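Local coordinates for protein flavodoxin (Bacillus cereus, PDB 6FSG) that binds flavin mononucleotide and probably serves as a low-potential electron donor to a number of redox enzymes, at residues S1-M10 with L46-Y57; G82-S90 with F138-L146. All coordinates share one frame; numbering follows the deposited sequence. Where two conformers were deposited one is given.

Interaction 1. Residues S1-M10 with L46-Y57; sequences SKLVMIFASM and LEQYDGIILGAY. With FMN (flavin mononucleotide), chain B.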
loop_
_atom_site.group_PDB
_atom_site.type_symbol
_atom_site.label_atom_id
_atom_site.label_comp_id
_atom_site.label_asym_id
_atom_site.label_seq_id
_atom_site.Cartn_x
_atom_site.Cartn_y
_atom_site.Cartn_z
ATOM N N SER A 1 11.663 4.532 13.356
ATOM C CA SER A 1 11.662 5.001 11.973
ATOM C C SER A 1 10.333 5.659 11.633
ATOM O O SER A 1 9.341 5.483 12.346
ATOM C CB SER A 1 11.917 3.830 11.035
ATOM O OG SER A 1 13.191 3.272 11.299
ATOM N N LYS A 2 10.325 6.430 10.550
ATOM C CA LYS A 2 9.161 7.207 10.146
ATOM C C LYS A 2 8.598 6.640 8.849
ATOM O O LYS A 2 9.318 6.507 7.854
ATOM C CB LYS A 2 9.502 8.690 9.984
ATOM C CG LYS A 2 8.276 9.576 10.096
ATOM C CD LYS A 2 8.582 11.072 10.100
ATOM C CE LYS A 2 7.281 11.833 9.882
ATOM N NZ LYS A 2 7.362 13.320 9.886
ATOM N N LEU A 3 7.312 6.318 8.869
ATOM C CA LEU A 3 6.671 5.591 7.790
ATOM C C LEU A 3 5.475 6.364 7.256
ATOM O O LEU A 3 4.873 7.183 7.952
ATOM C CB LEU A 3 6.197 4.222 8.291
ATOM C CG LEU A 3 7.258 3.418 9.046
ATOM C CD1 LEU A 3 6.616 2.170 9.609
ATOM C CD2 LEU A 3 8.470 3.056 8.193
ATOM N N VAL A 4 5.132 6.084 6.004
ATOM C CA VAL A 4 3.942 6.642 5.376
ATOM C C VAL A 4 3.145 5.525 4.720
ATOM O O VAL A 4 3.713 4.597 4.131
ATOM C CB VAL A 4 4.294 7.762 4.366
ATOM C CG1 VAL A 4 5.093 7.228 3.177
ATOM C CG2 VAL A 4 3.021 8.504 3.909
ATOM N N MET A 5 1.822 5.622 4.828
ATOM C CA MET A 5 0.893 4.738 4.139
ATOM C C MET A 5 -0.065 5.605 3.334
ATOM O O MET A 5 -0.676 6.528 3.878
ATOM C CB MET A 5 0.088 3.887 5.135
ATOM C CG MET A 5 -0.927 2.953 4.486
ATOM S SD MET A 5 -1.998 2.063 5.629
ATOM C CE MET A 5 -0.864 0.865 6.323
ATOM N N ILE A 6 -0.223 5.292 2.055
ATOM C CA ILE A 6 -1.201 5.968 1.212
ATOM C C ILE A 6 -2.130 4.918 0.640
ATOM O O ILE A 6 -1.685 3.998 -0.058
ATOM C CB ILE A 6 -0.546 6.803 0.104
ATOM C CG1 ILE A 6 0.300 7.899 0.750
ATOM C CG2 ILE A 6 -1.613 7.381 -0.824
ATOM C CD1 ILE A 6 1.141 8.655 -0.214
ATOM N N PHE A 7 -3.418 5.057 0.919
ATOM C CA PHE A 7 -4.402 4.062 0.511
ATOM C C PHE A 7 -5.553 4.694 -0.267
ATOM O O PHE A 7 -5.862 5.884 -0.126
ATOM C CB PHE A 7 -4.967 3.259 1.704
ATOM C CG PHE A 7 -5.967 4.026 2.503
ATOM C CD1 PHE A 7 -5.557 4.892 3.507
ATOM C CD2 PHE A 7 -7.319 3.929 2.216
ATOM C CE1 PHE A 7 -6.486 5.644 4.223
ATOM C CE2 PHE A 7 -8.245 4.663 2.927
ATOM C CZ PHE A 7 -7.834 5.522 3.932
ATOM N N ALA A 8 -6.186 3.853 -1.088
ATOM C CA ALA A 8 -7.418 4.186 -1.787
ATOM C C ALA A 8 -8.493 3.185 -1.400
ATOM O O ALA A 8 -8.240 1.976 -1.383
ATOM C CB ALA A 8 -7.219 4.106 -3.294
ATOM N N SER A 9 -9.688 3.688 -1.094
ATOM C CA SER A 9 -10.819 2.828 -0.763
ATOM C C SER A 9 -12.117 3.530 -1.142
ATOM O O SER A 9 -12.375 4.655 -0.698
ATOM C CB SER A 9 -10.833 2.471 0.727
ATOM O OG SER A 9 -11.767 1.444 1.011
ATOM N N MET A 10 -12.910 2.858 -1.977
ATOM C CA MET A 10 -14.211 3.326 -2.429
ATOM C C MET A 10 -15.323 2.849 -1.505
ATOM O O MET A 10 -16.135 3.656 -1.037
ATOM C CB MET A 10 -14.457 2.788 -3.846
ATOM C CG MET A 10 -15.769 3.218 -4.479
ATOM S SD MET A 10 -15.922 5.006 -4.600
ATOM C CE MET A 10 -14.692 5.398 -5.839
ATOM N N LEU A 46 6.868 10.756 -0.601
ATOM C CA LEU A 46 7.434 9.432 -0.365
ATOM C C LEU A 46 8.942 9.477 -0.160
ATOM O O LEU A 46 9.501 8.570 0.468
ATOM C CB LEU A 46 7.133 8.486 -1.521
ATOM C CG LEU A 46 5.662 8.197 -1.798
ATOM C CD1 LEU A 46 5.549 7.140 -2.862
ATOM C CD2 LEU A 46 4.888 7.771 -0.553
ATOM N N GLU A 47 9.614 10.505 -0.683
ATOM C CA GLU A 47 11.056 10.613 -0.506
ATOM C C GLU A 47 11.451 10.919 0.930
ATOM O O GLU A 47 12.630 10.784 1.283
ATOM C CB GLU A 47 11.593 11.714 -1.420
ATOM C CG GLU A 47 11.515 11.348 -2.878
ATOM C CD GLU A 47 12.056 12.420 -3.796
ATOM O OE1 GLU A 47 11.978 13.620 -3.456
ATOM O OE2 GLU A 47 12.550 12.054 -4.878
ATOM N N GLN A 48 10.508 11.335 1.760
ATOM C CA GLN A 48 10.826 11.834 3.088
ATOM C C GLN A 48 10.569 10.824 4.188
ATOM O O GLN A 48 10.670 11.173 5.365
ATOM C CB GLN A 48 10.061 13.126 3.325
ATOM C CG GLN A 48 10.708 14.223 2.513
ATOM C CD GLN A 48 9.775 15.334 2.161
ATOM O OE1 GLN A 48 9.024 15.245 1.198
ATOM N NE2 GLN A 48 9.822 16.401 2.932
ATOM N N TYR A 49 10.290 9.573 3.831
ATOM C CA TYR A 49 9.951 8.525 4.783
ATOM C C TYR A 49 10.873 7.325 4.621
ATOM O O TYR A 49 11.388 7.059 3.535
ATOM C CB TYR A 49 8.496 8.110 4.584
ATOM C CG TYR A 49 7.568 9.196 5.037
ATOM C CD1 TYR A 49 7.165 9.278 6.360
ATOM C CD2 TYR A 49 7.134 10.168 4.158
ATOM C CE1 TYR A 49 6.330 10.283 6.784
ATOM C CE2 TYR A 49 6.298 11.177 4.571
ATOM C CZ TYR A 49 5.900 11.237 5.888
ATOM O OH TYR A 49 5.064 12.244 6.325
ATOM N N ASP A 50 11.076 6.598 5.724
ATOM C CA ASP A 50 11.965 5.444 5.721
ATOM C C ASP A 50 11.300 4.210 5.134
ATOM O O ASP A 50 11.981 3.321 4.612
ATOM C CB ASP A 50 12.364 5.127 7.167
ATOM C CG ASP A 50 13.080 6.288 7.856
ATOM O OD1 ASP A 50 13.838 7.005 7.175
ATOM O OD2 ASP A 50 12.904 6.484 9.083
ATOM N N GLY A 51 9.990 4.125 5.258
ATOM C CA GLY A 51 9.243 3.000 4.739
ATOM C C GLY A 51 7.933 3.506 4.182
ATOM O O GLY A 51 7.366 4.489 4.666
ATOM N N ILE A 52 7.461 2.817 3.147
ATOM C CA ILE A 52 6.311 3.233 2.357
ATOM C C ILE A 52 5.384 2.042 2.181
ATOM O O ILE A 52 5.817 0.986 1.716
ATOM C CB ILE A 52 6.756 3.719 0.963
ATOM C CG1 ILE A 52 7.671 4.945 1.067
ATOM C CG2 ILE A 52 5.540 3.979 0.110
ATOM C CD1 ILE A 52 8.474 5.193 -0.198
ATOM N N ILE A 53 4.107 2.217 2.497
ATOM C CA ILE A 53 3.111 1.182 2.245
ATOM C C ILE A 53 1.992 1.793 1.414
ATOM O O ILE A 53 1.427 2.822 1.792
ATOM C CB ILE A 53 2.556 0.584 3.554
ATOM C CG1 ILE A 53 3.675 0.049 4.450
ATOM C CG2 ILE A 53 1.557 -0.518 3.239
ATOM C CD1 ILE A 53 3.202 -0.432 5.822
ATOM N N LEU A 54 1.675 1.168 0.284
ATOM C CA LEU A 54 0.574 1.617 -0.559
ATOM C C LEU A 54 -0.551 0.591 -0.533
ATOM O O LEU A 54 -0.302 -0.615 -0.520
ATOM C CB LEU A 54 1.026 1.848 -2.007
ATOM C CG LEU A 54 2.238 2.770 -2.181
ATOM C CD1 LEU A 54 2.604 2.918 -3.662
ATOM C CD2 LEU A 54 2.019 4.146 -1.553
ATOM N N GLY A 55 -1.789 1.077 -0.515
ATOM C CA GLY A 55 -2.945 0.206 -0.554
ATOM C C GLY A 55 -3.906 0.639 -1.642
ATOM O O GLY A 55 -4.225 1.830 -1.746
ATOM N N ALA A 56 -4.404 -0.299 -2.449
ATOM C CA ALA A 56 -5.307 0.092 -3.524
ATOM C C ALA A 56 -6.184 -1.069 -3.963
ATOM O O ALA A 56 -5.694 -2.187 -4.153
ATOM C CB ALA A 56 -4.553 0.626 -4.757
ATOM N N TYR A 57 -7.475 -0.780 -4.156
ATOM C CA TYR A 57 -8.355 -1.670 -4.904
ATOM C C TYR A 57 -8.022 -1.592 -6.398
ATOM O O TYR A 57 -7.303 -0.704 -6.848
ATOM C CB TYR A 57 -9.825 -1.310 -4.649
ATOM C CG TYR A 57 -10.230 0.109 -5.028
ATOM C CD1 TYR A 57 -10.099 1.152 -4.123
ATOM C CD2 TYR A 57 -10.762 0.405 -6.287
ATOM C CE1 TYR A 57 -10.468 2.448 -4.452
ATOM C CE2 TYR A 57 -11.142 1.722 -6.629
ATOM C CZ TYR A 57 -10.987 2.733 -5.701
ATOM O OH TYR A 57 -11.338 4.037 -6.017
HETATM N N1 FMN B . -11.310 -6.040 -8.750
HETATM C C2 FMN B . -10.269 -6.744 -9.276
HETATM O O2 FMN B . -9.660 -7.473 -8.498
HETATM N N3 FMN B . -9.914 -6.574 -10.608
HETATM C C4 FMN B . -10.556 -5.662 -11.428
HETATM O O4 FMN B . -10.171 -5.552 -12.614
HETATM C C4A FMN B . -11.626 -4.929 -10.859
HETATM N N5 FMN B . -12.354 -3.988 -11.571
HETATM C C5A FMN B . -13.394 -3.285 -10.973
HETATM C C6 FMN B . -14.163 -2.372 -11.706
HETATM C C7 FMN B . -15.244 -1.701 -11.126
HETATM C C7M FMN B . -16.049 -0.707 -11.936
HETATM C C8 FMN B . -15.571 -2.004 -9.798
HETATM C C8M FMN B . -16.730 -1.347 -9.104
HETATM C C9 FMN B . -14.836 -2.942 -9.081
HETATM C C9A FMN B . -13.753 -3.582 -9.658
HETATM N N10 FMN B . -13.017 -4.476 -8.907
HETATM C C10 FMN B . -11.986 -5.150 -9.523
HETATM C "C1'" FMN B . -13.404 -4.843 -7.490
HETATM C "C2'" FMN B . -12.946 -3.923 -6.366
HETATM O "O2'" FMN B . -11.553 -3.750 -6.405
HETATM C "C3'" FMN B . -13.371 -4.593 -5.052
HETATM O "O3'" FMN B . -14.756 -4.410 -4.896
HETATM C "C4'" FMN B . -12.691 -4.060 -3.784
HETATM O "O4'" FMN B . -13.159 -4.748 -2.624
HETATM C "C5'" FMN B . -12.933 -2.573 -3.577
HETATM O "O5'" FMN B . -12.101 -2.184 -2.499
HETATM P P FMN B . -12.604 -0.953 -1.649
HETATM O O1P FMN B . -11.448 -0.517 -0.794
HETATM O O2P FMN B . -13.724 -1.424 -0.778
HETATM O O3P FMN B . -13.060 0.112 -2.612
#
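Val4 stands over the ring of Tyr49 at about a right angle, its CB 3.6 Å from the ring centroid and 11° off the normal, a CH-pi contact. Tyr49 CG lies beside its own backbone N (chi1 -70°), a turn that lays the ring against the strand; the extended chain of Lys2 passes obliquely, with CE 3.6 Å from Tyr49 CE1. Next along this face, the methyl CD2 of Leu46 touches Val4 CG1 and Ile6 CD1. On the other face Leu3 CD2 packs 3.5 Å from Gly51 CA.

Strands 2-7 and 51-55 run parallel, 12° apart, in a register from Leu3 with Gly51 to Phe7 with Gly55. Asp50 holds the start: its OD2 accepts a bond from Lys2 N at 3.0 Å, from the anti side and well out of the carboxylate plane, while Asp50 N bonds Lys2 O. These neighbouring strands of the flavodoxin sheet lead at their C-terminal ends into FMN-binding loops, where Ser9 OG and Met10 N bond phosphate oxygens O1P and O3P, the latter at 2.8 Å. O3P also lies over one face of Tyr57, whose edge meets Ala8 O and Ser9 N.

Phe71 of helix 69-74 packs on Ile6 and Leu46, whereas helix 13-26 covers Met5 and Ile53; strand 31-36 continues the sheet beyond strand 2-7, and its Glu33 receives a hydrogen bond from Tyr49 OH.

Interaction 2. Residues G82-S90 with F138-L146; sequences GKKAAVFGS and FGAEFVKHL. With FMN (flavin mononucleotide), chain B.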
loop_
_atom_site.group_PDB
_atom_site.type_symbol
_atom_site.label_atom_id
_atom_site.label_comp_id
_atom_site.label_asym_id
_atom_site.label_seq_id
_atom_site.Cartn_x
_atom_site.Cartn_y
_atom_site.Cartn_z
ATOM N N GLY A 82 16.890 2.896 -1.309
ATOM C CA GLY A 82 17.090 2.684 0.102
ATOM C C GLY A 82 15.830 2.453 0.919
ATOM O O GLY A 82 15.914 1.865 2.001
ATOM N N LYS A 83 14.673 2.906 0.440
ATOM C CA LYS A 83 13.452 2.805 1.226
ATOM C C LYS A 83 12.942 1.366 1.218
ATOM O O LYS A 83 13.213 0.597 0.288
ATOM C CB LYS A 83 12.362 3.720 0.660
ATOM C CG LYS A 83 12.809 5.126 0.296
ATOM C CD LYS A 83 13.219 5.926 1.501
ATOM C CE LYS A 83 13.188 7.412 1.176
ATOM N NZ LYS A 83 13.761 8.195 2.291
ATOM N N LYS A 84 12.212 0.999 2.278
ATOM C CA LYS A 84 11.522 -0.286 2.367
ATOM C C LYS A 84 10.056 -0.066 2.006
ATOM O O LYS A 84 9.441 0.894 2.484
ATOM C CB LYS A 84 11.591 -0.867 3.781
ATOM C CG LYS A 84 12.932 -0.734 4.478
ATOM C CD LYS A 84 14.055 -1.398 3.723
ATOM C CE LYS A 84 15.384 -1.261 4.485
ATOM N NZ LYS A 84 16.002 0.097 4.330
ATOM N N ALA A 85 9.493 -0.946 1.174
ATOM C CA ALA A 85 8.132 -0.743 0.686
ATOM C C ALA A 85 7.336 -2.042 0.602
ATOM O O ALA A 85 7.886 -3.138 0.498
ATOM C CB ALA A 85 8.138 -0.021 -0.674
ATOM N N ALA A 86 6.013 -1.891 0.603
ATOM C CA ALA A 86 5.099 -3.017 0.455
ATOM C C ALA A 86 3.743 -2.485 0.004
ATOM O O ALA A 86 3.447 -1.297 0.158
ATOM C CB ALA A 86 4.960 -3.778 1.777
ATOM N N VAL A 87 2.908 -3.386 -0.527
ATOM C CA VAL A 87 1.615 -3.020 -1.106
ATOM C C VAL A 87 0.555 -4.054 -0.743
ATOM O O VAL A 87 0.826 -5.259 -0.713
ATOM C CB VAL A 87 1.738 -2.901 -2.640
ATOM C CG1 VAL A 87 0.454 -2.434 -3.288
ATOM C CG2 VAL A 87 2.853 -1.940 -3.024
ATOM N N PHE A 88 -0.675 -3.571 -0.518
ATOM C CA PHE A 88 -1.829 -4.407 -0.203
ATOM C C PHE A 88 -3.060 -3.875 -0.938
ATOM O O PHE A 88 -3.067 -2.747 -1.441
ATOM C CB PHE A 88 -2.129 -4.446 1.310
ATOM C CG PHE A 88 -2.556 -3.116 1.882
ATOM C CD1 PHE A 88 -1.615 -2.200 2.331
ATOM C CD2 PHE A 88 -3.898 -2.792 1.994
ATOM C CE1 PHE A 88 -2.009 -0.978 2.850
ATOM C CE2 PHE A 88 -4.290 -1.571 2.517
ATOM C CZ PHE A 88 -3.351 -0.667 2.935
ATOM N N GLY A 89 -4.117 -4.684 -0.987
ATOM C CA GLY A 89 -5.384 -4.205 -1.526
ATOM C C GLY A 89 -6.488 -5.237 -1.420
ATOM O O GLY A 89 -6.237 -6.438 -1.291
ATOM N N SER A 90 -7.728 -4.743 -1.476
ATOM C CA SER A 90 -8.897 -5.606 -1.632
ATOM C C SER A 90 -9.191 -5.793 -3.121
ATOM O O SER A 90 -8.883 -4.926 -3.942
ATOM C CB SER A 90 -10.121 -5.035 -0.912
ATOM O OG SER A 90 -11.244 -5.894 -1.071
ATOM N N PHE A 138 1.392 -8.998 7.910
ATOM C CA PHE A 138 1.992 -8.027 6.990
ATOM C C PHE A 138 2.654 -6.882 7.753
ATOM O O PHE A 138 3.816 -6.543 7.499
ATOM C CB PHE A 138 0.871 -7.539 6.069
ATOM C CG PHE A 138 1.277 -6.583 4.965
ATOM C CD1 PHE A 138 1.384 -5.222 5.207
ATOM C CD2 PHE A 138 1.414 -7.031 3.668
ATOM C CE1 PHE A 138 1.675 -4.333 4.197
ATOM C CE2 PHE A 138 1.716 -6.144 2.643
ATOM C CZ PHE A 138 1.831 -4.788 2.916
ATOM N N GLY A 139 1.940 -6.279 8.706
ATOM C CA GLY A 139 2.540 -5.209 9.488
ATOM C C GLY A 139 3.734 -5.671 10.302
ATOM O O GLY A 139 4.760 -4.990 10.356
ATOM N N ALA A 140 3.619 -6.840 10.942
ATOM C CA ALA A 140 4.711 -7.365 11.755
ATOM C C ALA A 140 5.935 -7.684 10.905
ATOM O O ALA A 140 7.067 -7.398 11.306
ATOM C CB ALA A 140 4.253 -8.632 12.474
ATOM N N GLU A 141 5.736 -8.289 9.732
ATOM C CA GLU A 141 6.874 -8.613 8.875
ATOM C C GLU A 141 7.498 -7.351 8.286
ATOM O O GLU A 141 8.722 -7.279 8.118
ATOM C CB GLU A 141 6.450 -9.596 7.782
ATOM C CG GLU A 141 6.157 -10.998 8.304
ATOM C CD GLU A 141 7.408 -11.679 8.792
ATOM O OE1 GLU A 141 8.374 -11.723 8.006
ATOM O OE2 GLU A 141 7.440 -12.134 9.955
ATOM N N PHE A 142 6.674 -6.352 7.954
ATOM C CA PHE A 142 7.218 -5.105 7.427
ATOM C C PHE A 142 8.191 -4.470 8.418
ATOM O O PHE A 142 9.303 -4.066 8.050
ATOM C CB PHE A 142 6.089 -4.130 7.070
ATOM C CG PHE A 142 6.580 -2.896 6.364
ATOM C CD1 PHE A 142 6.817 -2.896 4.994
ATOM C CD2 PHE A 142 6.843 -1.745 7.072
ATOM C CE1 PHE A 142 7.306 -1.763 4.349
ATOM C CE2 PHE A 142 7.303 -0.610 6.429
ATOM C CZ PHE A 142 7.538 -0.623 5.066
ATOM N N VAL A 143 7.792 -4.388 9.687
ATOM C CA VAL A 143 8.629 -3.714 10.672
ATOM C C VAL A 143 9.989 -4.392 10.784
ATOM O O VAL A 143 11.009 -3.723 10.991
ATOM C CB VAL A 143 7.915 -3.645 12.031
ATOM C CG1 VAL A 143 8.808 -2.995 13.073
ATOM C CG2 VAL A 143 6.625 -2.857 11.932
ATOM N N LYS A 144 10.028 -5.726 10.664
ATOM C CA LYS A 144 11.288 -6.451 10.826
ATOM C C LYS A 144 12.378 -5.930 9.890
ATOM O O LYS A 144 13.567 -6.037 10.207
ATOM C CB LYS A 144 11.109 -7.953 10.567
ATOM C CG LYS A 144 10.280 -8.698 11.596
ATOM C CD LYS A 144 10.303 -10.207 11.309
ATOM C CE LYS A 144 9.409 -10.979 12.270
ATOM N NZ LYS A 144 9.303 -12.437 11.936
ATOM N N HIS A 145 11.998 -5.394 8.727
ATOM C CA HIS A 145 12.958 -4.896 7.748
ATOM C C HIS A 145 13.458 -3.491 8.047
ATOM O O HIS A 145 14.408 -3.035 7.401
ATOM C CB HIS A 145 12.319 -4.935 6.361
ATOM C CG HIS A 145 12.180 -6.317 5.808
ATOM N ND1 HIS A 145 13.164 -6.909 5.048
ATOM C CD2 HIS A 145 11.185 -7.229 5.915
ATOM C CE1 HIS A 145 12.782 -8.128 4.708
ATOM N NE2 HIS A 145 11.584 -8.345 5.220
ATOM N N LEU A 146 12.853 -2.792 8.995
ATOM C CA LEU A 146 13.349 -1.483 9.382
ATOM C C LEU A 146 14.510 -1.660 10.354
ATOM O O LEU A 146 14.668 -2.709 10.987
ATOM C CB LEU A 146 12.223 -0.674 10.010
ATOM C CG LEU A 146 10.959 -0.564 9.153
ATOM C CD1 LEU A 146 9.914 0.154 9.956
ATOM C CD2 LEU A 146 11.230 0.143 7.851
HETATM N N1 FMN B . -11.310 -6.040 -8.750
HETATM C C2 FMN B . -10.269 -6.744 -9.276
HETATM O O2 FMN B . -9.660 -7.473 -8.498
HETATM N N3 FMN B . -9.914 -6.574 -10.608
HETATM C C4 FMN B . -10.556 -5.662 -11.428
HETATM O O4 FMN B . -10.171 -5.552 -12.614
HETATM C C4A FMN B . -11.626 -4.929 -10.859
HETATM N N5 FMN B . -12.354 -3.988 -11.571
HETATM C C5A FMN B . -13.394 -3.285 -10.973
HETATM C C6 FMN B . -14.163 -2.372 -11.706
HETATM C C7 FMN B . -15.244 -1.701 -11.126
HETATM C C7M FMN B . -16.049 -0.707 -11.936
HETATM C C8 FMN B . -15.571 -2.004 -9.798
HETATM C C8M FMN B . -16.730 -1.347 -9.104
HETATM C C9 FMN B . -14.836 -2.942 -9.081
HETATM C C9A FMN B . -13.753 -3.582 -9.658
HETATM N N10 FMN B . -13.017 -4.476 -8.907
HETATM C C10 FMN B . -11.986 -5.150 -9.523
HETATM C "C1'" FMN B . -13.404 -4.843 -7.490
HETATM C "C2'" FMN B . -12.946 -3.923 -6.366
HETATM O "O2'" FMN B . -11.553 -3.750 -6.405
HETATM C "C3'" FMN B . -13.371 -4.593 -5.052
HETATM O "O3'" FMN B . -14.756 -4.410 -4.896
HETATM C "C4'" FMN B . -12.691 -4.060 -3.784
HETATM O "O4'" FMN B . -13.159 -4.748 -2.624
HETATM C "C5'" FMN B . -12.933 -2.573 -3.577
HETATM O "O5'" FMN B . -12.101 -2.184 -2.499
HETATM P P FMN B . -12.604 -0.953 -1.649
HETATM O O1P FMN B . -11.448 -0.517 -0.794
HETATM O O2P FMN B . -13.724 -1.424 -0.778
HETATM O O3P FMN B . -13.060 0.112 -2.612
#
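Ala86 CB meets the rings of Phe138 and Phe142 in apolar packing, 3.5 Å from Phe138 CZ and 3.8 Å from Phe142 CD1. Both phenylalanines carry CG anti to the backbone N (chi1 -176° and -173°), a setting that brings both rings up to the strand, and the small alanine lets them approach. Phe88 adds a looser contact, its CB 4.3 Å from Phe138 CZ. Lys84 and Leu146 lie alongside, pointing opposite ways, with Lys84 CG 3.9 Å from Leu146 CD2.

Ring-to-backbone contacts form the second group. Phe142 turns its edge to the strand, with CZ 3.5 Å from Lys84 O, and Phe138 CE2 approaches Val87 O obliquely at 3.6 Å.

No hydrogen bond joins the two segments. Lys84 NZ turns back to bond Gly82 O at 2.9 Å. At the far end of the strand, Ser90 OG accepts a hydrogen bond from FMN O4' and has Leu125 O as its other partner.

Helix 138-144 runs nearly antiparallel to strand 84-90, at 164° and 9.5 Å between axes, as expected in a flavodoxin-like alpha/beta sandwich. Helix 13-26 lies beside it, covering Phe88, strand 115-124 packs on Phe138, and helix 100-111 covers Ala85 and Val87 on the other side of the sheet.

In the fold
Interactions 1 and 2 meet inside one parallel sheet, where strand 51-55 of interaction 1 is the neighbour of strand 84-91 of interaction 2; their centres lie about 10 Å apart. Probable backbone hydrogen bonds join them at both ends: Ile52 N lies 2.8 Å from Lys84 O, and Ala56 N lies 3.0 Å from Phe88 O. Between these, Leu54 O packs 3.4 Å from Val87 CG1. Interaction 1 pairs strand with strand, whereas interaction 2 sets a helix on the sheet. Both lead to FMN at the C-terminal ends of the strands: residues 1-10 hydrogen-bond its phosphate, Tyr57 of 46-57 packs against O5' and a phosphate oxygen, and Ser90 of 82-90 accepts a bond from the ribityl O4'.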